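PDB 3AY8: glutathione S-transferase from Bombyx mori, which probably transfers glutathione to electrophilic compounds, as family members do, and works as a homodimer. Local coordinates for residues 2-14 with 26-38. Residues are numbered along the deposited sequence; the frame is centred on the assembly and turned at random.
Sequences SSLKLYHFPVSGP and GIPIQIEIVNLFK
With CG anti to the backbone N (chi1 -178°), the Phe9 side chain runs out beside the turn at residues 35-38, where Phe37, its own CG anti to the carbonyl carbon, turns a ring face to meet it. The result is a T-shaped pair: CZ of Phe9 sits over the centre of the Phe37 ring, centroids 5.2 Å apart and planes at 83°. One face of the Phe9 ring takes Val11 CB from its own segment; the opposite face receives the backbone N of Leu36 and, in a CH-pi contact, Leu36 CB at 4.2 Å from the ring centroid. Trimming Phe9 to an alanine would probably leave the Phe37 ring without its edge-on partner and open a gap between Val11 and Leu36.

Upstream, strands 5-8 and 30-33 pair in parallel, joined through helix 13-25 as the beta-alpha-beta crossover that begins the thioredoxin-like N-terminal domain of glutathione transferases. Five backbone hydrogen bonds alternate between residues 4-8 and 30-34, from Gln30 N to Leu4 O (2.8 Å) through to Val34 N to His8 O (2.8 Å). His8 and Ile31 lie side by side on the face turned to that helix, where His8 also touches Ser15 and Leu19. On the other face Glu32, in the conformer described, runs alongside Tyr7, its CG 3.6 Å from Tyr7 CD1, while Val34 CG2 meets the edge of the tyrosine ring. The bent Lys5 chain brings NZ to a long, tentative salt bridge with Glu32 OE1 (3.7 Å), an oxygen that Ser45 also holds weakly. Toward the N-terminal end of the pairing, Leu4 CD2 packs on Ile27 CG1 at 3.7 Å in one of two Ile27 conformers, and both side chains touch Tyr79 of helix 68-79.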
ATOM      1  N   SER A   2      17.904  14.448 -19.392  1.00 49.14           N
ATOM      2  CA  SER A   2      18.662  13.160 -19.350  1.00 49.04           C
ATOM      3  C   SER A   2      18.992  12.735 -17.918  1.00 48.68           C
ATOM      4  O   SER A   2      18.931  11.550 -17.587  1.00 49.25           O
ATOM      5  CB  SER A   2      19.933  13.250 -20.192  1.00 49.23           C
ATOM      6  N   SER A   3      19.341  13.701 -17.074  1.00 47.97           N
ATOM      7  CA  SER A   3      19.646  13.423 -15.673  1.00 46.79           C
ATOM      8  C   SER A   3      18.409  12.895 -14.935  1.00 45.24           C
ATOM      9  O   SER A   3      17.298  13.347 -15.178  1.00 45.60           O
ATOM     10  CB  SER A   3      20.167  14.691 -14.998  1.00 47.17           C
ATOM     11  OG  SER A   3      20.731  14.392 -13.735  1.00 48.47           O
ATOM     12  N   LEU A   4      18.615  11.931 -14.045  1.00 43.43           N
ATOM     13  CA  LEU A   4      17.551  11.387 -13.206  1.00 41.08           C
ATOM     14  C   LEU A   4      17.092  12.436 -12.177  1.00 39.77           C
ATOM     15  O   LEU A   4      17.919  13.027 -11.480  1.00 39.15           O
ATOM     16  CB  LEU A   4      18.072  10.121 -12.525  1.00 41.18           C
ATOM     17  CG  LEU A   4      17.138   9.227 -11.712  1.00 41.07           C
ATOM     18  CD1 LEU A   4      16.102   8.534 -12.583  1.00 40.91           C
ATOM     19  CD2 LEU A   4      17.954   8.200 -10.949  1.00 41.01           C
ATOM     20  N   LYS A   5      15.781  12.674 -12.092  1.00 37.91           N
ATOM     21  CA  LYS A   5      15.240  13.696 -11.192  1.00 36.60           C
ATOM     22  C   LYS A   5      14.147  13.203 -10.221  1.00 35.05           C
ATOM     23  O   LYS A   5      13.233  12.468 -10.610  1.00 34.78           O
ATOM     24  CB  LYS A   5      14.727  14.888 -12.007  1.00 36.97           C
ATOM     25  CG  LYS A   5      14.282  16.077 -11.164  1.00 39.81           C
ATOM     26  CD  LYS A   5      14.879  17.391 -11.662  1.00 43.91           C
ATOM     27  CE  LYS A   5      14.143  17.967 -12.869  1.00 46.33           C
ATOM     28  NZ  LYS A   5      14.490  19.420 -13.079  1.00 47.87           N
ATOM     29  N   LEU A   6      14.246  13.627  -8.963  1.00 32.98           N
ATOM     30  CA  LEU A   6      13.204  13.368  -7.962  1.00 31.35           C
ATOM     31  C   LEU A   6      12.570  14.672  -7.502  1.00 30.59           C
ATOM     32  O   LEU A   6      13.272  15.568  -7.030  1.00 30.21           O
ATOM     33  CB  LEU A   6      13.775  12.607  -6.760  1.00 30.92           C
ATOM     34  CG  LEU A   6      12.765  12.175  -5.683  1.00 30.37           C
ATOM     35  CD1 LEU A   6      11.887  11.041  -6.185  1.00 28.87           C
ATOM     36  CD2 LEU A   6      13.455  11.770  -4.402  1.00 29.41           C
ATOM     37  N   TYR A   7      11.254  14.785  -7.671  1.00 29.24           N
ATOM     38  CA  TYR A   7      10.505  15.895  -7.093  1.00 29.16           C
ATOM     39  C   TYR A   7      10.108  15.508  -5.670  1.00 28.87           C
ATOM     40  O   TYR A   7       9.373  14.532  -5.464  1.00 27.82           O
ATOM     41  CB  TYR A   7       9.289  16.251  -7.952  1.00 28.90           C
ATOM     42  CG  TYR A   7       9.691  16.769  -9.324  1.00 31.11           C
ATOM     43  CD1 TYR A   7       9.785  18.145  -9.569  1.00 32.29           C
ATOM     44  CD2 TYR A   7      10.022  15.887 -10.358  1.00 31.20           C
ATOM     45  CE1 TYR A   7      10.174  18.630 -10.822  1.00 34.17           C
ATOM     46  CE2 TYR A   7      10.409  16.357 -11.612  1.00 34.32           C
ATOM     47  CZ  TYR A   7      10.485  17.731 -11.830  1.00 34.87           C
ATOM     48  OH  TYR A   7      10.862  18.205 -13.059  1.00 37.79           O
ATOM     49  N   HIS A   8      10.592  16.289  -4.704  1.00 28.33           N
ATOM     50  CA  HIS A   8      10.707  15.836  -3.317  1.00 28.47           C
ATOM     51  C   HIS A   8      10.228  16.894  -2.335  1.00 28.66           C
ATOM     52  O   HIS A   8      10.542  18.085  -2.477  1.00 28.60           O
ATOM     53  CB  HIS A   8      12.178  15.461  -3.037  1.00 28.53           C
ATOM     54  CG  HIS A   8      12.456  15.013  -1.632  1.00 29.44           C
ATOM     55  ND1 HIS A   8      13.491  15.532  -0.876  1.00 30.47           N
ATOM     56  CD2 HIS A   8      11.857  14.076  -0.855  1.00 27.62           C
ATOM     57  CE1 HIS A   8      13.512  14.936   0.306  1.00 28.20           C
ATOM     58  NE2 HIS A   8      12.531  14.053   0.344  1.00 30.35           N
ATOM     59  N   PHE A   9       9.468  16.463  -1.335  1.00 28.76           N
ATOM     60  CA  PHE A   9       9.082  17.340  -0.229  1.00 29.04           C
ATOM     61  C   PHE A   9       9.652  16.736   1.055  1.00 28.89           C
ATOM     62  O   PHE A   9       9.114  15.738   1.543  1.00 28.88           O
ATOM     63  CB  PHE A   9       7.545  17.463  -0.163  1.00 29.44           C
ATOM     64  CG  PHE A   9       7.027  18.404   0.919  1.00 31.85           C
ATOM     65  CD1 PHE A   9       7.707  19.576   1.253  1.00 34.56           C
ATOM     66  CD2 PHE A   9       5.832  18.119   1.577  1.00 33.78           C
ATOM     67  CE1 PHE A   9       7.204  20.451   2.232  1.00 35.02           C
ATOM     68  CE2 PHE A   9       5.318  18.981   2.553  1.00 35.49           C
ATOM     69  CZ  PHE A   9       6.008  20.151   2.879  1.00 35.74           C
ATOM     70  N   PRO A  10      10.742  17.334   1.607  1.00 28.87           N
ATOM     71  CA  PRO A  10      11.451  16.693   2.724  1.00 28.78           C
ATOM     72  C   PRO A  10      10.572  16.374   3.933  1.00 28.13           C
ATOM     73  O   PRO A  10      10.894  15.483   4.693  1.00 28.51           O
ATOM     74  CB  PRO A  10      12.536  17.709   3.094  1.00 29.16           C
ATOM     75  CG  PRO A  10      12.780  18.466   1.817  1.00 29.80           C
ATOM     76  CD  PRO A  10      11.422  18.569   1.165  1.00 28.66           C
ATOM     77  N   VAL A  11       9.465  17.079   4.090  1.00 28.05           N
ATOM     78  CA  VAL A  11       8.555  16.840   5.211  1.00 28.13           C
ATOM     79  C   VAL A  11       7.819  15.496   5.109  1.00 27.42           C
ATOM     80  O   VAL A  11       7.477  14.884   6.133  1.00 26.85           O
ATOM     81  CB  VAL A  11       7.531  17.994   5.331  1.00 28.78           C
ATOM     82  CG1 VAL A  11       6.367  17.638   6.273  1.00 29.41           C
ATOM     83  CG2 VAL A  11       8.234  19.275   5.801  1.00 29.27           C
ATOM     84  N   SER A  12       7.585  15.050   3.874  1.00 26.34           N
ATOM     85  CA  SER A  12       6.755  13.886   3.623  1.00 25.92           C
ATOM     86  C   SER A  12       7.514  12.592   3.823  1.00 25.39           C
ATOM     87  O   SER A  12       8.564  12.385   3.219  1.00 24.94           O
ATOM     88  CB  SER A  12       6.172  13.951   2.206  1.00 26.22           C
ATOM     89  OG  SER A  12       5.861  12.667   1.741  1.00 24.97           O
ATOM     90  N   GLY A  13       6.971  11.718   4.672  1.00 24.72           N
ATOM     91  CA  GLY A  13       7.532  10.376   4.854  1.00 24.23           C
ATOM     92  C   GLY A  13       7.759   9.608   3.550  1.00 23.77           C
ATOM     93  O   GLY A  13       8.875   9.141   3.289  1.00 23.40           O
ATOM     94  N   PRO A  14       6.695   9.428   2.741  1.00 23.90           N
ATOM     95  CA  PRO A  14       6.844   8.695   1.467  1.00 23.81           C
ATOM     96  C   PRO A  14       7.877   9.337   0.539  1.00 23.55           C
ATOM     97  O   PRO A  14       8.649   8.633  -0.099  1.00 23.27           O
ATOM     98  CB  PRO A  14       5.433   8.751   0.862  1.00 24.09           C
ATOM     99  CG  PRO A  14       4.537   8.767   2.087  1.00 24.84           C
ATOM    100  CD  PRO A  14       5.275   9.686   3.058  1.00 24.11           C
ATOM    101  N   GLY A  26      22.738   4.157  -4.286  1.00 36.82           N
ATOM    102  CA  GLY A  26      23.890   4.978  -4.627  1.00 37.61           C
ATOM    103  C   GLY A  26      23.822   5.672  -5.968  1.00 38.36           C
ATOM    104  O   GLY A  26      24.857   5.895  -6.592  1.00 38.31           O
ATOM    105  N   ILE A  27      22.618   6.046  -6.396  1.00 38.71           N
ATOM    106  CA  ILE A  27      22.452   6.699  -7.688  0.50 38.94           C
ATOM    107  C   ILE A  27      22.509   8.221  -7.533  1.00 39.11           C
ATOM    108  O   ILE A  27      21.870   8.788  -6.637  1.00 39.14           O
ATOM    109  CB  ILE A  27      21.156   6.234  -8.430  0.50 39.15           C
ATOM    110  CG1 ILE A  27      21.186   6.638  -9.913  0.50 39.66           C
ATOM    111  CG2 ILE A  27      19.890   6.739  -7.732  0.50 38.69           C
ATOM    112  CD1 ILE A  27      22.116   5.794 -10.781  0.50 40.44           C
ATOM    113  N   PRO A  28      23.301   8.886  -8.397  1.00 38.90           N
ATOM    114  CA  PRO A  28      23.262  10.345  -8.417  1.00 38.40           C
ATOM    115  C   PRO A  28      21.896  10.802  -8.945  1.00 37.30           C
ATOM    116  O   PRO A  28      21.427  10.309  -9.975  1.00 37.19           O
ATOM    117  CB  PRO A  28      24.379  10.705  -9.404  1.00 38.50           C
ATOM    118  CG  PRO A  28      25.357   9.572  -9.272  1.00 39.36           C
ATOM    119  CD  PRO A  28      24.447   8.363  -9.173  1.00 39.19           C
ATOM    120  N   ILE A  29      21.259  11.723  -8.231  1.00 36.47           N
ATOM    121  CA  ILE A  29      19.922  12.192  -8.603  0.60 36.03           C
ATOM    122  C   ILE A  29      19.794  13.670  -8.369  1.00 35.29           C
ATOM    123  O   ILE A  29      20.258  14.187  -7.343  1.00 35.53           O
ATOM    124  CB  ILE A  29      18.797  11.603  -7.719  0.60 35.97           C
ATOM    125  CG1 ILE A  29      19.341  10.708  -6.616  0.60 36.48           C
ATOM    126  CG2 ILE A  29      17.690  10.996  -8.571  0.60 36.57           C
ATOM    127  CD1 ILE A  29      18.841  11.131  -5.278  0.60 36.07           C
ATOM    128  N   GLN A  30      19.156  14.350  -9.315  1.00 34.82           N
ATOM    129  CA  GLN A  30      18.762  15.742  -9.128  0.60 34.79           C
ATOM    130  C   GLN A  30      17.549  15.767  -8.216  1.00 34.39           C
ATOM    131  O   GLN A  30      16.624  14.958  -8.379  1.00 33.91           O
ATOM    132  CB  GLN A  30      18.383  16.396 -10.454  0.60 34.91           C
ATOM    133  CG  GLN A  30      19.539  16.920 -11.285  0.60 36.95           C
ATOM    134  CD  GLN A  30      19.067  17.785 -12.454  0.60 37.96           C
ATOM    135  OE1 GLN A  30      18.157  18.610 -12.314  0.60 39.52           O
ATOM    136  NE2 GLN A  30      19.684  17.597 -13.608  0.60 39.41           N
ATOM    137  N   ILE A  31      17.551  16.687  -7.264  1.00 33.49           N
ATOM    138  CA  ILE A  31      16.465  16.792  -6.317  1.00 32.97           C
ATOM    139  C   ILE A  31      15.843  18.163  -6.455  1.00 33.22           C
ATOM    140  O   ILE A  31      16.488  19.184  -6.179  1.00 32.45           O
ATOM    141  CB  ILE A  31      16.931  16.568  -4.858  1.00 33.10           C
ATOM    142  CG1 ILE A  31      17.534  15.166  -4.688  1.00 33.00           C
ATOM    143  CG2 ILE A  31      15.760  16.797  -3.872  1.00 31.93           C
ATOM    144  CD1 ILE A  31      18.207  14.949  -3.367  1.00 32.07           C
ATOM    145  N   GLU A  32      14.609  18.179  -6.929  1.00 33.16           N
ATOM    146  CA  GLU A  32      13.831  19.403  -7.003  0.60 33.79           C
ATOM    147  C   GLU A  32      12.906  19.462  -5.794  1.00 33.84           C
ATOM    148  O   GLU A  32      11.999  18.641  -5.674  1.00 33.52           O
ATOM    149  CB  GLU A  32      13.014  19.426  -8.292  0.60 33.85           C
ATOM    150  CG  GLU A  32      12.169  20.672  -8.460  0.60 35.59           C
ATOM    151  CD  GLU A  32      12.841  21.710  -9.323  0.60 37.49           C
ATOM    152  OE1 GLU A  32      12.830  21.547 -10.562  0.60 38.58           O
ATOM    153  OE2 GLU A  32      13.377  22.687  -8.762  0.60 38.81           O
ATOM    154  N   ILE A  33      13.147  20.423  -4.901  1.00 34.31           N
ATOM    155  CA  ILE A  33      12.344  20.588  -3.702  1.00 35.52           C
ATOM    156  C   ILE A  33      10.992  21.187  -4.078  1.00 37.27           C
ATOM    157  O   ILE A  33      10.921  22.201  -4.776  1.00 37.68           O
ATOM    158  CB  ILE A  33      13.061  21.450  -2.624  1.00 35.38           C
ATOM    159  CG1 ILE A  33      14.406  20.817  -2.204  1.00 34.97           C
ATOM    160  CG2 ILE A  33      12.151  21.690  -1.416  1.00 34.82           C
ATOM    161  CD1 ILE A  33      14.285  19.385  -1.579  1.00 33.32           C
ATOM    162  N   VAL A  34       9.926  20.531  -3.632  1.00 38.76           N
ATOM    163  CA  VAL A  34       8.559  20.947  -3.924  1.00 40.34           C
ATOM    164  C   VAL A  34       7.889  21.210  -2.581  1.00 41.73           C
ATOM    165  O   VAL A  34       7.598  20.278  -1.833  1.00 41.53           O
ATOM    166  CB  VAL A  34       7.793  19.853  -4.736  1.00 40.21           C
ATOM    167  CG1 VAL A  34       6.352  20.271  -5.026  1.00 40.33           C
ATOM    168  CG2 VAL A  34       8.517  19.544  -6.045  1.00 40.29           C
ATOM    169  N   ASN A  35       7.674  22.483  -2.265  1.00 43.63           N
ATOM    170  CA  ASN A  35       7.024  22.848  -1.014  1.00 45.70           C
ATOM    171  C   ASN A  35       5.506  22.728  -1.147  1.00 47.01           C
ATOM    172  O   ASN A  35       4.838  23.640  -1.639  1.00 47.15           O
ATOM    173  CB  ASN A  35       7.432  24.260  -0.577  1.00 45.65           C
ATOM    174  CG  ASN A  35       6.889  24.631   0.790  1.00 47.01           C
ATOM    175  OD1 ASN A  35       6.023  23.948   1.344  1.00 48.23           O
ATOM    176  ND2 ASN A  35       7.396  25.725   1.344  1.00 47.68           N
ATOM    177  N   LEU A  36       4.969  21.598  -0.701  1.00 48.80           N
ATOM    178  CA  LEU A  36       3.525  21.388  -0.741  1.00 50.77           C
ATOM    179  C   LEU A  36       2.745  22.294   0.224  1.00 51.96           C
ATOM    180  O   LEU A  36       1.557  22.541   0.014  1.00 52.42           O
ATOM    181  CB  LEU A  36       3.168  19.910  -0.547  1.00 50.71           C
ATOM    182  CG  LEU A  36       3.518  18.960  -1.701  1.00 51.53           C
ATOM    183  CD1 LEU A  36       2.887  17.597  -1.458  1.00 52.23           C
ATOM    184  CD2 LEU A  36       3.094  19.506  -3.073  1.00 52.29           C
ATOM    185  N   PHE A  37       3.416  22.814   1.252  1.00 53.42           N
ATOM    186  CA  PHE A  37       2.791  23.797   2.147  1.00 54.93           C
ATOM    187  C   PHE A  37       2.458  25.133   1.456  1.00 56.22           C
ATOM    188  O   PHE A  37       1.584  25.869   1.923  1.00 56.55           O
ATOM    189  CB  PHE A  37       3.651  24.056   3.390  1.00 54.59           C
ATOM    190  CG  PHE A  37       3.648  22.930   4.391  1.00 54.52           C
ATOM    191  CD1 PHE A  37       4.638  22.860   5.368  1.00 53.79           C
ATOM    192  CD2 PHE A  37       2.666  21.939   4.357  1.00 53.69           C
ATOM    193  CE1 PHE A  37       4.651  21.829   6.302  1.00 53.19           C
ATOM    194  CE2 PHE A  37       2.672  20.898   5.289  1.00 53.36           C
ATOM    195  CZ  PHE A  37       3.666  20.845   6.264  1.00 52.91           C
ATOM    196  N   LYS A  38       3.150  25.440   0.357  1.00 57.61           N
ATOM    197  CA  LYS A  38       2.925  26.696  -0.374  1.00 59.09           C
ATOM    198  C   LYS A  38       2.609  26.505  -1.868  1.00 59.87           C
ATOM    199  O   LYS A  38       3.464  26.713  -2.731  1.00 60.13           O
ATOM    200  CB  LYS A  38       4.080  27.679  -0.142  1.00 59.07           C
ATOM    201  CG  LYS A  38       3.835  28.563   1.075  1.00 60.70           C
ATOM    202  CD  LYS A  38       5.107  28.953   1.804  1.00 62.74           C
ATOM    203  CE  LYS A  38       4.755  29.665   3.109  1.00 63.90           C
ATOM    204  NZ  LYS A  38       5.953  30.064   3.900  1.00 64.46           N
TER